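Malate synthase (PDB 3OYZ) catalyses the magnesium-dependent Claisen condensation of acetyl-CoA with glyoxylate, and the hydrolysis of the resulting malyl-CoA to malate and CoA, in the glyoxylate cycle. Local coordinates at residues Ser17-Val21 and Pro48-Thr54; Ile127-Lys131 and Leu169-Lys175; Ser349-Glu354 and Trp387-Tyr392. All coordinates share one frame; numbering follows the deposited sequence.

Contact 1: residues Ser17-Val21 and Pro48-Thr54; sequences SPTAV and PDNEDAT. With ACO (acetyl coenzyme *a), chain B.
Ser17 and Pro48 lie side by side on neighbouring parallel strands, and the carbonyl of Ser17 receives the backbone N-H of Asp49 in a nearly straight bond (Asp49 N to Ser17 O 2.9 Å, 171° at the hydrogen). The hydroxyl of Ser17 serves the substrate acetyl-CoA instead, donating to the adenine: OG lies 2.8 Å from N1A of acetyl-CoA, and Trp46 is its second partner. Pro18 follows, its ring carbon CG 4.0 Å from Ala53 CB, and the two residues together line the pocket on the pantetheine side. At Thr19 the backbone N-H points straight at the hydroxyl of Thr54 (N to OG1 3.2 Å), and that hydroxyl in turn donates to Asp49 O at 2.7 Å, a relay that ties the turn back to the strand it leaves. With chi1 at 57°, OG1 of Thr19 sits between its own N and carbonyl carbon, from where it donates to Asn50 OD1 at 2.9 Å, in the plane of the amide carbonyl; the same rotation lays CG2 against the backbone of Asp49. Ala20 ends the contact, its carbonyl oxygen beside the Thr54 methyl. The Asp49 carboxylate holds the loop that follows it in shape, OD1 accepting from Glu51 N in an Asx turn and OD2 from Ala53 N, both from above its plane, while Arg84 pairs with OD2. Parallel strands 13-18 and 45-49, joined through helix 29-36, form a beta-alpha-beta unit of the TIM barrel, whose strand ends and following loops here carry the acetyl-CoA site and Asp52, a residue of the magnesium-binding site.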
loop_
_atom_site.group_PDB
_atom_site.type_symbol
_atom_site.label_atom_id
_atom_site.label_comp_id
_atom_site.label_asym_id
_atom_site.label_seq_id
_atom_site.Cartn_x
_atom_site.Cartn_y
_atom_site.Cartn_z
ATOM N N SER A 17 28.488 -10.759 3.650
ATOM C CA SER A 17 29.787 -10.715 4.357
ATOM C C SER A 17 30.732 -9.679 3.749
ATOM O O SER A 17 30.910 -9.614 2.543
ATOM C CB SER A 17 30.456 -12.084 4.258
ATOM O OG SER A 17 29.641 -13.049 4.921
ATOM N N PRO A 18 31.390 -8.849 4.564
ATOM C CA PRO A 18 32.334 -7.901 3.951
ATOM C C PRO A 18 33.437 -8.646 3.188
ATOM O O PRO A 18 33.833 -9.736 3.590
ATOM C CB PRO A 18 32.900 -7.131 5.140
ATOM C CG PRO A 18 31.884 -7.310 6.203
ATOM C CD PRO A 18 31.275 -8.678 6.021
ATOM N N THR A 19 33.903 -8.141 2.051
ATOM C CA THR A 19 34.808 -8.941 1.235
ATOM C C THR A 19 36.285 -8.626 1.574
ATOM O O THR A 19 37.176 -9.394 1.214
ATOM C CB THR A 19 34.596 -8.596 -0.234
ATOM O OG1 THR A 19 34.832 -7.189 -0.285
ATOM C CG2 THR A 19 33.131 -8.847 -0.607
ATOM N N ALA A 20 36.528 -7.509 2.240
ATOM C CA ALA A 20 37.874 -7.032 2.549
ATOM C C ALA A 20 37.858 -6.051 3.722
ATOM O O ALA A 20 37.385 -4.924 3.584
ATOM C CB ALA A 20 38.543 -6.400 1.331
ATOM N N VAL A 21 38.386 -6.448 4.884
ATOM C CA VAL A 21 38.370 -5.573 6.061
ATOM C C VAL A 21 39.795 -5.110 6.382
ATOM O O VAL A 21 40.742 -5.874 6.224
ATOM C CB VAL A 21 37.727 -6.297 7.262
ATOM C CG1 VAL A 21 37.625 -5.395 8.492
ATOM C CG2 VAL A 21 36.341 -6.784 6.876
ATOM N N PRO A 48 28.786 -12.468 -0.831
ATOM C CA PRO A 48 29.940 -11.640 -0.529
ATOM C C PRO A 48 29.716 -10.216 -1.014
ATOM O O PRO A 48 29.544 -9.997 -2.214
ATOM C CB PRO A 48 31.025 -12.243 -1.424
ATOM C CG PRO A 48 30.692 -13.717 -1.525
ATOM C CD PRO A 48 29.140 -13.724 -1.543
ATOM N N ASP A 49 29.834 -9.256 -0.130
ATOM C CA ASP A 49 29.382 -7.917 -0.391
ATOM C C ASP A 49 30.440 -6.908 -0.641
ATOM O O ASP A 49 30.833 -6.256 0.306
ATOM C CB ASP A 49 28.476 -7.488 0.754
ATOM C CG ASP A 49 27.722 -6.215 0.480
ATOM O OD1 ASP A 49 27.807 -5.701 -0.644
ATOM O OD2 ASP A 49 27.115 -5.693 1.439
ATOM N N ASN A 50 30.752 -6.666 -1.917
ATOM C CA ASN A 50 31.650 -5.611 -2.306
ATOM C C ASN A 50 31.124 -4.193 -2.268
ATOM O O ASN A 50 31.860 -3.265 -2.623
ATOM C CB ASN A 50 32.253 -5.910 -3.681
ATOM C CG ASN A 50 33.764 -5.543 -3.734
ATOM O OD1 ASN A 50 34.516 -5.812 -2.781
ATOM N ND2 ASN A 50 34.191 -4.937 -4.820
ATOM N N GLU A 51 29.861 -4.028 -1.858
ATOM C CA GLU A 51 29.265 -2.693 -1.828
ATOM C C GLU A 51 29.230 -2.208 -0.396
ATOM O O GLU A 51 30.332 -2.099 0.191
ATOM C CB GLU A 51 27.862 -2.670 -2.471
ATOM C CG GLU A 51 27.399 -1.236 -2.735
ATOM C CD GLU A 51 25.973 -0.967 -2.265
ATOM O OE1 GLU A 51 25.513 -1.604 -1.315
ATOM O OE2 GLU A 51 25.299 -0.050 -2.755
ATOM N N ASP A 52 28.051 -1.969 0.205
ATOM C CA ASP A 52 28.035 -1.255 1.497
ATOM C C ASP A 52 28.695 -1.970 2.696
ATOM O O ASP A 52 29.028 -1.326 3.685
ATOM C CB ASP A 52 26.731 -0.540 1.859
ATOM C CG ASP A 52 26.514 0.723 0.972
ATOM O OD1 ASP A 52 27.374 1.061 0.118
ATOM O OD2 ASP A 52 25.559 1.502 1.120
ATOM N N ALA A 53 28.891 -3.272 2.616
ATOM C CA ALA A 53 29.618 -3.971 3.690
ATOM C C ALA A 53 31.108 -3.652 3.751
ATOM O O ALA A 53 31.736 -3.863 4.795
ATOM C CB ALA A 53 29.423 -5.477 3.560
ATOM N N THR A 54 31.632 -3.090 2.661
ATOM C CA THR A 54 33.058 -2.932 2.380
ATOM C C THR A 54 33.391 -1.458 2.192
ATOM O O THR A 54 32.736 -0.719 1.442
ATOM C CB THR A 54 33.482 -3.768 1.176
ATOM O OG1 THR A 54 33.059 -5.110 1.432
ATOM C CG2 THR A 54 34.980 -3.749 0.983
HETATM N N1A ACO B . 30.114 -12.545 7.655
HETATM C C2A ACO B . 31.070 -13.388 8.092
HETATM N N3A ACO B . 31.361 -13.483 9.401
HETATM C C4A ACO B . 30.744 -12.738 10.353
HETATM C C5A ACO B . 29.688 -11.806 9.902
HETATM C C6A ACO B . 29.415 -11.709 8.456
HETATM N N6A ACO B . 28.472 -10.804 8.081
HETATM N N7A ACO B . 29.216 -11.174 10.985
HETATM C C8A ACO B . 29.918 -11.638 12.046
HETATM N N9A ACO B . 30.782 -12.595 11.683
HETATM C C1B ACO B . 31.676 -13.317 12.645
HETATM C C2B ACO B . 32.154 -12.307 13.681
HETATM O O2B ACO B . 33.311 -11.643 13.175
HETATM C C3B ACO B . 32.411 -13.167 14.902
HETATM O O3B ACO B . 33.666 -13.781 14.593
HETATM P P3B ACO B . 34.746 -14.388 15.679
HETATM O O7A ACO B . 34.446 -15.868 15.499
HETATM O O8A ACO B . 34.286 -13.710 16.953
HETATM O O9A ACO B . 36.118 -13.928 15.242
HETATM C C4B ACO B . 31.295 -14.195 14.808
HETATM O O4B ACO B . 30.993 -14.326 13.411
HETATM C C5B ACO B . 30.030 -13.721 15.512
HETATM O O5B ACO B . 29.915 -12.319 15.262
HETATM P P1A ACO B . 28.884 -11.386 16.062
HETATM O O1A ACO B . 29.205 -11.194 17.510
HETATM O O2A ACO B . 27.548 -12.021 15.810
HETATM O O3A ACO B . 28.857 -9.920 15.418
HETATM P P2A ACO B . 30.042 -8.865 15.637
HETATM O O4A ACO B . 31.207 -9.778 15.432
HETATM O O5A ACO B . 29.639 -7.969 16.790
HETATM O O6A ACO B . 29.981 -7.830 14.383
HETATM C CBP ACO B . 28.957 -6.620 12.502
HETATM C CCP ACO B . 28.807 -7.133 13.939
HETATM C CDP ACO B . 30.143 -5.664 12.386
HETATM C CEP ACO B . 27.698 -5.825 12.184
HETATM C CAP ACO B . 29.198 -7.750 11.492
HETATM O OAP ACO B . 28.219 -8.728 11.814
HETATM C C9P ACO B . 29.008 -7.346 10.044
HETATM O O9P ACO B . 29.841 -6.619 9.493
HETATM N N8P ACO B . 27.894 -7.792 9.441
HETATM C C7P ACO B . 27.656 -7.454 8.043
HETATM C C6P ACO B . 27.239 -5.991 7.828
HETATM C C5P ACO B . 26.778 -5.918 6.383
HETATM O O5P ACO B . 26.791 -6.931 5.687
HETATM N N4P ACO B . 26.325 -4.731 5.984
HETATM C C3P ACO B . 25.797 -4.453 4.659
HETATM C C2P ACO B . 24.459 -5.157 4.421
HETATM S S1P ACO B . 23.346 -3.921 5.023
HETATM C C ACO B . 23.139 -2.726 3.855
HETATM O O ACO B . 23.887 -2.575 2.909
HETATM C CH3 ACO B . 21.991 -1.785 4.057
#

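Contact 2: residues Ile127-Lys131 and Leu169-Lys175; sequences IDDWK and LRDEMGK. With K (potassium ion), chain E.
Ile127 holds CG1 anti to its backbone nitrogen (chi1 -166°), which carries CD1 to Leu169 CD1 at 3.6 Å, while Glu172, bent at chi2 (-73°), folds its carboxylate back to meet Lys131. The aliphatic part of Glu172 lies across Ile127, CG to CG1 3.8 Å, so one glutamate serves both the apolar and the charged half of the contact. Leu169 also places CD1 3.6 Å from Trp130 CZ3, the two side chains crossing at about a right angle; on one face of the indole, toward its rim, rests Ile127 CD1. Helices 127-143 and 169-174 belong to the outer layer of the TIM barrel, and their short segments run 11.6 Å apart at 36°, a spacing bridged by side chains. Beneath them, Trp130 reaches strands 152-157 and 183-188 and gives its indole N-H to Gly125 O. Farther out, Asp128, Lys131, Glu172 and Lys175 form a salt-bridge network. Glu172 OE1 takes both ammonium groups, Lys131 NZ at 2.8 Å and Lys175 NZ at 2.9 Å, from opposite faces of the carboxylate plane. Lys131, extended beyond CG, also bonds Asp128 OD1, and the pooled carboxylate charge probably offsets the closeness of the two lysines. Farther along residues 169-175, the carbonyl oxygens of Met173 and Lys175 both bind one potassium ion, each at 2.6 Å, where Asn178 and Glu181 are further ligands.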
loop_
_atom_site.group_PDB
_atom_site.type_symbol
_atom_site.label_atom_id
_atom_site.label_comp_id
_atom_site.label_asym_id
_atom_site.label_seq_id
_atom_site.Cartn_x
_atom_site.Cartn_y
_atom_site.Cartn_z
ATOM N N ILE A 127 12.933 0.763 -14.920
ATOM C CA ILE A 127 13.254 -0.457 -15.654
ATOM C C ILE A 127 14.354 -0.247 -16.705
ATOM O O ILE A 127 15.133 -1.167 -16.991
ATOM C CB ILE A 127 11.935 -1.028 -16.247
ATOM C CG1 ILE A 127 12.205 -2.476 -16.714
ATOM C CG2 ILE A 127 11.449 -0.129 -17.450
ATOM C CD1 ILE A 127 12.249 -3.377 -15.418
ATOM N N ASP A 128 14.543 0.972 -17.228
ATOM C CA ASP A 128 15.588 1.113 -18.238
ATOM C C ASP A 128 16.995 1.027 -17.570
ATOM O O ASP A 128 17.905 0.525 -18.216
ATOM C CB ASP A 128 15.453 2.440 -19.025
ATOM C CG ASP A 128 14.363 2.296 -20.106
ATOM O OD1 ASP A 128 13.768 1.191 -20.299
ATOM O OD2 ASP A 128 14.114 3.240 -20.837
ATOM N N ASP A 129 17.115 1.405 -16.306
ATOM C CA ASP A 129 18.399 1.183 -15.550
ATOM C C ASP A 129 18.587 -0.327 -15.290
ATOM O O ASP A 129 19.720 -0.848 -15.349
ATOM C CB ASP A 129 18.345 1.845 -14.170
ATOM C CG ASP A 129 19.684 1.702 -13.374
ATOM O OD1 ASP A 129 20.757 2.082 -13.934
ATOM O OD2 ASP A 129 19.640 1.093 -12.271
ATOM N N TRP A 130 17.522 -1.075 -14.991
ATOM C CA TRP A 130 17.687 -2.544 -14.892
ATOM C C TRP A 130 18.132 -3.172 -16.196
ATOM O O TRP A 130 18.907 -4.146 -16.198
ATOM C CB TRP A 130 16.399 -3.317 -14.452
ATOM C CG TRP A 130 15.755 -2.863 -13.158
ATOM C CD1 TRP A 130 15.725 -1.615 -12.599
ATOM C CD2 TRP A 130 14.875 -3.673 -12.362
ATOM N NE1 TRP A 130 14.914 -1.600 -11.492
ATOM C CE2 TRP A 130 14.336 -2.843 -11.350
ATOM C CE3 TRP A 130 14.458 -5.006 -12.467
ATOM C CZ2 TRP A 130 13.450 -3.310 -10.362
ATOM C CZ3 TRP A 130 13.528 -5.486 -11.487
ATOM C CH2 TRP A 130 13.074 -4.641 -10.443
ATOM N N LYS A 131 17.706 -2.641 -17.339
ATOM C CA LYS A 131 18.114 -3.220 -18.617
ATOM C C LYS A 131 19.626 -2.896 -18.732
ATOM O O LYS A 131 20.334 -3.601 -19.431
ATOM C CB LYS A 131 17.380 -2.490 -19.756
ATOM C CG LYS A 131 15.875 -2.919 -19.719
ATOM C CD LYS A 131 15.058 -2.176 -20.838
ATOM C CE LYS A 131 13.542 -2.531 -20.666
ATOM N NZ LYS A 131 12.834 -1.464 -21.464
ATOM N N LEU A 169 7.076 -5.549 -14.834
ATOM C CA LEU A 169 8.254 -6.337 -15.053
ATOM C C LEU A 169 7.912 -7.477 -15.956
ATOM O O LEU A 169 8.704 -7.818 -16.837
ATOM C CB LEU A 169 8.713 -6.884 -13.690
ATOM C CG LEU A 169 10.078 -7.379 -13.295
ATOM C CD1 LEU A 169 11.078 -6.477 -13.973
ATOM C CD2 LEU A 169 10.176 -7.325 -11.768
ATOM N N ARG A 170 6.747 -8.103 -15.751
ATOM C CA ARG A 170 6.400 -9.241 -16.611
ATOM C C ARG A 170 6.497 -8.950 -18.106
ATOM O O ARG A 170 7.070 -9.723 -18.881
ATOM C CB ARG A 170 4.984 -9.790 -16.243
ATOM C CG ARG A 170 4.495 -10.958 -17.097
ATOM C CD ARG A 170 2.918 -11.097 -16.976
ATOM N NE ARG A 170 2.316 -9.931 -17.677
ATOM C CZ ARG A 170 1.344 -9.160 -17.174
ATOM N NH1 ARG A 170 0.808 -9.498 -16.016
ATOM N NH2 ARG A 170 0.968 -8.019 -17.754
ATOM N N ASP A 171 5.858 -7.908 -18.609
ATOM C CA ASP A 171 6.007 -7.653 -20.012
ATOM C C ASP A 171 7.381 -7.051 -20.438
ATOM O O ASP A 171 7.772 -7.240 -21.558
ATOM C CB ASP A 171 4.921 -6.646 -20.347
ATOM C CG ASP A 171 3.485 -7.317 -20.312
ATOM O OD1 ASP A 171 3.331 -8.558 -20.269
ATOM O OD2 ASP A 171 2.507 -6.554 -20.314
ATOM N N GLU A 172 8.051 -6.257 -19.604
ATOM C CA GLU A 172 9.407 -5.797 -19.953
ATOM C C GLU A 172 10.354 -6.999 -20.052
ATOM O O GLU A 172 11.087 -7.070 -21.057
ATOM C CB GLU A 172 9.975 -4.891 -18.850
ATOM C CG GLU A 172 9.202 -3.526 -18.841
ATOM C CD GLU A 172 9.531 -2.598 -20.001
ATOM O OE1 GLU A 172 10.430 -2.730 -20.871
ATOM O OE2 GLU A 172 8.805 -1.605 -20.071
ATOM N N MET A 173 10.260 -7.986 -19.154
ATOM C CA MET A 173 11.104 -9.173 -19.252
ATOM C C MET A 173 10.844 -9.970 -20.504
ATOM O O MET A 173 11.701 -10.758 -20.902
ATOM C CB MET A 173 10.943 -10.166 -18.067
ATOM C CG MET A 173 11.177 -9.572 -16.673
ATOM S SD MET A 173 10.779 -10.767 -15.294
ATOM C CE MET A 173 10.973 -12.274 -16.229
ATOM N N GLY A 174 9.631 -9.884 -21.058
ATOM C CA GLY A 174 9.386 -10.607 -22.302
ATOM C C GLY A 174 9.989 -10.037 -23.573
ATOM O O GLY A 174 10.089 -10.737 -24.594
ATOM N N LYS A 175 10.440 -8.787 -23.534
ATOM C CA LYS A 175 10.992 -8.127 -24.752
ATOM C C LYS A 175 12.278 -8.825 -25.184
ATOM O O LYS A 175 13.098 -9.236 -24.359
ATOM C CB LYS A 175 11.298 -6.640 -24.577
ATOM C CG LYS A 175 10.049 -5.826 -24.151
ATOM C CD LYS A 175 10.338 -4.328 -23.930
ATOM C CE LYS A 175 8.966 -3.588 -23.829
ATOM N NZ LYS A 175 9.296 -2.184 -23.484
HETATM K K K E . 13.745 -10.900 -22.442
HETATM O O HOH W 1 10.611 0.265 -21.429
HETATM O O HOH W 2 13.655 -12.887 -24.286
#

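Contact 3: residues Ser349-Glu354 and Trp387-Tyr392; sequences SMEEFE and WDEATY. With ACO (acetyl coenzyme *a), chain B.
Phe353 is the main bump: its ring enters the hollow formed by Trp387, the backbone at Asp388-Glu389 and the CB of Tyr392. Holding CG anti to the backbone nitrogen (chi1 168°) drives the ring away from helix 343-358, bringing CZ to 3.2 Å from Glu389 N and CE1 to 3.3 Å from Asp388 CA, with Asp388 O over one face. The Tyr392 ring lies slid aside, centroids 5.9 Å apart and planes 28° from parallel, so the two rings barely overlap. Tyr392 fills a second notch, beside Met350: Met350 CE lies 3.3 Å from Tyr392 CE1, and Met350 SD, 5.0 Å from the centre of the Tyr392 ring and oblique to it, makes a Met-aromatic contact. At the other end, Ser349 CB meets Trp387 CH2 obliquely, 3.5 Å away. The hollow includes the first turn of helix 389-395, where Asp388 and Thr391 form a capping box: Asp388 N donates to Thr391 OG1 at 2.9 Å, and Asp388 OD1 accepts weakly from Ala390 N. An alanine in place of Phe353 would take away the ring and is likely to leave a gap between Trp387 and Tyr392, with the Asp388-Glu389 backbone less firmly backed. Asp388, the predicted proton acceptor, turns its CB away from helix 343-358 and brings OD2 to 3.2 Å from C3P of acetyl-CoA.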
loop_
_atom_site.group_PDB
_atom_site.type_symbol
_atom_site.label_atom_id
_atom_site.label_comp_id
_atom_site.label_asym_id
_atom_site.label_seq_id
_atom_site.Cartn_x
_atom_site.Cartn_y
_atom_site.Cartn_z
ATOM N N SER A 349 26.863 10.486 15.888
ATOM C CA SER A 349 26.812 9.145 15.285
ATOM C C SER A 349 27.423 9.130 13.893
ATOM O O SER A 349 28.092 8.170 13.517
ATOM C CB SER A 349 25.388 8.615 15.218
ATOM O OG SER A 349 24.793 8.777 16.488
ATOM N N MET A 350 27.252 10.233 13.171
ATOM C CA MET A 350 27.716 10.341 11.792
ATOM C C MET A 350 29.244 10.464 11.659
ATOM O O MET A 350 29.861 9.753 10.848
ATOM C CB MET A 350 26.966 11.474 11.079
ATOM C CG MET A 350 25.515 11.148 10.655
ATOM S SD MET A 350 24.637 12.522 9.860
ATOM C CE MET A 350 25.762 12.983 8.543
ATOM N N GLU A 351 29.830 11.357 12.459
ATOM C CA GLU A 351 31.296 11.531 12.573
ATOM C C GLU A 351 32.010 10.274 13.053
ATOM O O GLU A 351 32.948 9.817 12.394
ATOM C CB GLU A 351 31.658 12.743 13.424
ATOM C CG GLU A 351 31.386 14.055 12.677
ATOM C CD GLU A 351 31.264 15.276 13.584
ATOM O OE1 GLU A 351 31.074 16.388 13.056
ATOM O OE2 GLU A 351 31.331 15.169 14.828
ATOM N N GLU A 352 31.491 9.672 14.125
ATOM C CA GLU A 352 31.907 8.325 14.536
ATOM C C GLU A 352 31.878 7.298 13.395
ATOM O O GLU A 352 32.831 6.530 13.222
ATOM C CB GLU A 352 31.127 7.796 15.756
ATOM C CG GLU A 352 31.533 6.343 16.096
ATOM C CD GLU A 352 30.757 5.625 17.204
ATOM O OE1 GLU A 352 30.936 4.383 17.284
ATOM O OE2 GLU A 352 29.990 6.239 17.986
ATOM N N PHE A 353 30.797 7.249 12.611
ATOM C CA PHE A 353 30.759 6.292 11.498
ATOM C C PHE A 353 31.773 6.621 10.393
ATOM O O PHE A 353 32.440 5.710 9.876
ATOM C CB PHE A 353 29.359 6.097 10.871
ATOM C CG PHE A 353 29.425 5.351 9.575
ATOM C CD1 PHE A 353 29.507 3.964 9.573
ATOM C CD2 PHE A 353 29.571 6.045 8.382
ATOM C CE1 PHE A 353 29.641 3.261 8.401
ATOM C CE2 PHE A 353 29.705 5.370 7.197
ATOM C CZ PHE A 353 29.757 3.971 7.202
ATOM N N GLU A 354 31.801 7.898 10.007
ATOM C CA GLU A 354 32.708 8.546 9.041
ATOM C C GLU A 354 34.179 8.117 9.268
ATOM O O GLU A 354 34.837 7.616 8.337
ATOM C CB GLU A 354 32.489 10.060 9.211
ATOM C CG GLU A 354 32.935 11.088 8.164
ATOM C CD GLU A 354 32.435 12.516 8.501
ATOM O OE1 GLU A 354 32.854 13.132 9.515
ATOM O OE2 GLU A 354 31.588 13.060 7.753
ATOM N N TRP A 387 25.751 -0.181 11.610
ATOM C CA TRP A 387 25.934 1.019 10.799
ATOM C C TRP A 387 26.826 0.753 9.584
ATOM O O TRP A 387 27.874 0.071 9.672
ATOM C CB TRP A 387 26.555 2.205 11.546
ATOM C CG TRP A 387 25.551 2.981 12.344
ATOM C CD1 TRP A 387 24.815 2.495 13.369
ATOM C CD2 TRP A 387 25.218 4.373 12.233
ATOM N NE1 TRP A 387 24.023 3.489 13.901
ATOM C CE2 TRP A 387 24.222 4.639 13.188
ATOM C CE3 TRP A 387 25.600 5.404 11.366
ATOM C CZ2 TRP A 387 23.639 5.901 13.335
ATOM C CZ3 TRP A 387 25.031 6.652 11.528
ATOM C CH2 TRP A 387 24.058 6.889 12.496
ATOM N N ASP A 388 26.356 1.292 8.455
ATOM C CA ASP A 388 27.150 1.457 7.258
ATOM C C ASP A 388 26.763 2.749 6.538
ATOM O O ASP A 388 26.023 3.563 7.105
ATOM C CB ASP A 388 27.158 0.184 6.411
ATOM C CG ASP A 388 25.795 -0.201 5.846
ATOM O OD1 ASP A 388 24.870 0.634 5.718
ATOM O OD2 ASP A 388 25.692 -1.380 5.436
ATOM N N GLU A 389 27.317 2.941 5.339
ATOM C CA GLU A 389 27.228 4.184 4.570
ATOM C C GLU A 389 25.748 4.548 4.353
ATOM O O GLU A 389 25.385 5.708 4.481
ATOM C CB GLU A 389 27.959 4.024 3.228
ATOM C CG GLU A 389 27.837 5.198 2.262
ATOM C CD GLU A 389 28.472 6.489 2.774
ATOM O OE1 GLU A 389 29.229 6.477 3.760
ATOM O OE2 GLU A 389 28.233 7.553 2.186
ATOM N N ALA A 390 24.922 3.534 4.124
ATOM C CA ALA A 390 23.463 3.743 3.983
ATOM C C ALA A 390 22.890 4.341 5.275
ATOM O O ALA A 390 22.065 5.246 5.264
ATOM C CB ALA A 390 22.783 2.420 3.645
ATOM N N THR A 391 23.297 3.788 6.412
ATOM C CA THR A 391 22.790 4.246 7.684
ATOM C C THR A 391 23.177 5.711 7.885
ATOM O O THR A 391 22.404 6.541 8.403
ATOM C CB THR A 391 23.426 3.446 8.874
ATOM O OG1 THR A 391 23.564 2.070 8.531
ATOM C CG2 THR A 391 22.605 3.583 10.143
ATOM N N TYR A 392 24.437 5.988 7.573
ATOM C CA TYR A 392 24.905 7.338 7.592
ATOM C C TYR A 392 24.034 8.237 6.702
ATOM O O TYR A 392 23.587 9.313 7.120
ATOM C CB TYR A 392 26.343 7.275 7.056
ATOM C CG TYR A 392 26.929 8.625 6.852
ATOM C CD1 TYR A 392 27.344 9.375 7.942
ATOM C CD2 TYR A 392 27.095 9.156 5.581
ATOM C CE1 TYR A 392 27.897 10.617 7.780
ATOM C CE2 TYR A 392 27.617 10.433 5.406
ATOM C CZ TYR A 392 28.022 11.148 6.518
ATOM O OH TYR A 392 28.582 12.398 6.402
HETATM N N1A ACO B . 30.114 -12.545 7.655
HETATM C C2A ACO B . 31.070 -13.388 8.092
HETATM N N3A ACO B . 31.361 -13.483 9.401
HETATM C C4A ACO B . 30.744 -12.738 10.353
HETATM C C5A ACO B . 29.688 -11.806 9.902
HETATM C C6A ACO B . 29.415 -11.709 8.456
HETATM N N6A ACO B . 28.472 -10.804 8.081
HETATM N N7A ACO B . 29.216 -11.174 10.985
HETATM C C8A ACO B . 29.918 -11.638 12.046
HETATM N N9A ACO B . 30.782 -12.595 11.683
HETATM C C1B ACO B . 31.676 -13.317 12.645
HETATM C C2B ACO B . 32.154 -12.307 13.681
HETATM O O2B ACO B . 33.311 -11.643 13.175
HETATM C C3B ACO B . 32.411 -13.167 14.902
HETATM O O3B ACO B . 33.666 -13.781 14.593
HETATM P P3B ACO B . 34.746 -14.388 15.679
HETATM O O7A ACO B . 34.446 -15.868 15.499
HETATM O O8A ACO B . 34.286 -13.710 16.953
HETATM O O9A ACO B . 36.118 -13.928 15.242
HETATM C C4B ACO B . 31.295 -14.195 14.808
HETATM O O4B ACO B . 30.993 -14.326 13.411
HETATM C C5B ACO B . 30.030 -13.721 15.512
HETATM O O5B ACO B . 29.915 -12.319 15.262
HETATM P P1A ACO B . 28.884 -11.386 16.062
HETATM O O1A ACO B . 29.205 -11.194 17.510
HETATM O O2A ACO B . 27.548 -12.021 15.810
HETATM O O3A ACO B . 28.857 -9.920 15.418
HETATM P P2A ACO B . 30.042 -8.865 15.637
HETATM O O4A ACO B . 31.207 -9.778 15.432
HETATM O O5A ACO B . 29.639 -7.969 16.790
HETATM O O6A ACO B . 29.981 -7.830 14.383
HETATM C CBP ACO B . 28.957 -6.620 12.502
HETATM C CCP ACO B . 28.807 -7.133 13.939
HETATM C CDP ACO B . 30.143 -5.664 12.386
HETATM C CEP ACO B . 27.698 -5.825 12.184
HETATM C CAP ACO B . 29.198 -7.750 11.492
HETATM O OAP ACO B . 28.219 -8.728 11.814
HETATM C C9P ACO B . 29.008 -7.346 10.044
HETATM O O9P ACO B . 29.841 -6.619 9.493
HETATM N N8P ACO B . 27.894 -7.792 9.441
HETATM C C7P ACO B . 27.656 -7.454 8.043
HETATM C C6P ACO B . 27.239 -5.991 7.828
HETATM C C5P ACO B . 26.778 -5.918 6.383
HETATM O O5P ACO B . 26.791 -6.931 5.687
HETATM N N4P ACO B . 26.325 -4.731 5.984
HETATM C C3P ACO B . 25.797 -4.453 4.659
HETATM C C2P ACO B . 24.459 -5.157 4.421
HETATM S S1P ACO B . 23.346 -3.921 5.023
HETATM C C ACO B . 23.139 -2.726 3.855
HETATM O O ACO B . 23.887 -2.575 2.909
HETATM C CH3 ACO B . 21.991 -1.785 4.057
#

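In the fold
Contacts 1 and 3 meet at the active site. Their centres are about 16 Å apart, yet they touch where Asp52 O lies 3.6 Å from Asp388 CB, and both border acetyl-CoA: Ser17 of contact 1 bonds the adenine, while Asp388 of contact 3 lies near the thioester. This touch and the shared acetyl-CoA are consistent with the barrel and the C-terminal part of the chain closing on the pocket together. The Asp388 side chain is about 6 Å from the bound pyruvate and about 6 Å from the magnesium ion. Contact 2 stands apart, its centre about 28 Å from that of contact 1 and about 34 Å from that of contact 3, with the Trp130 side chain about 14 Å from the magnesium ion.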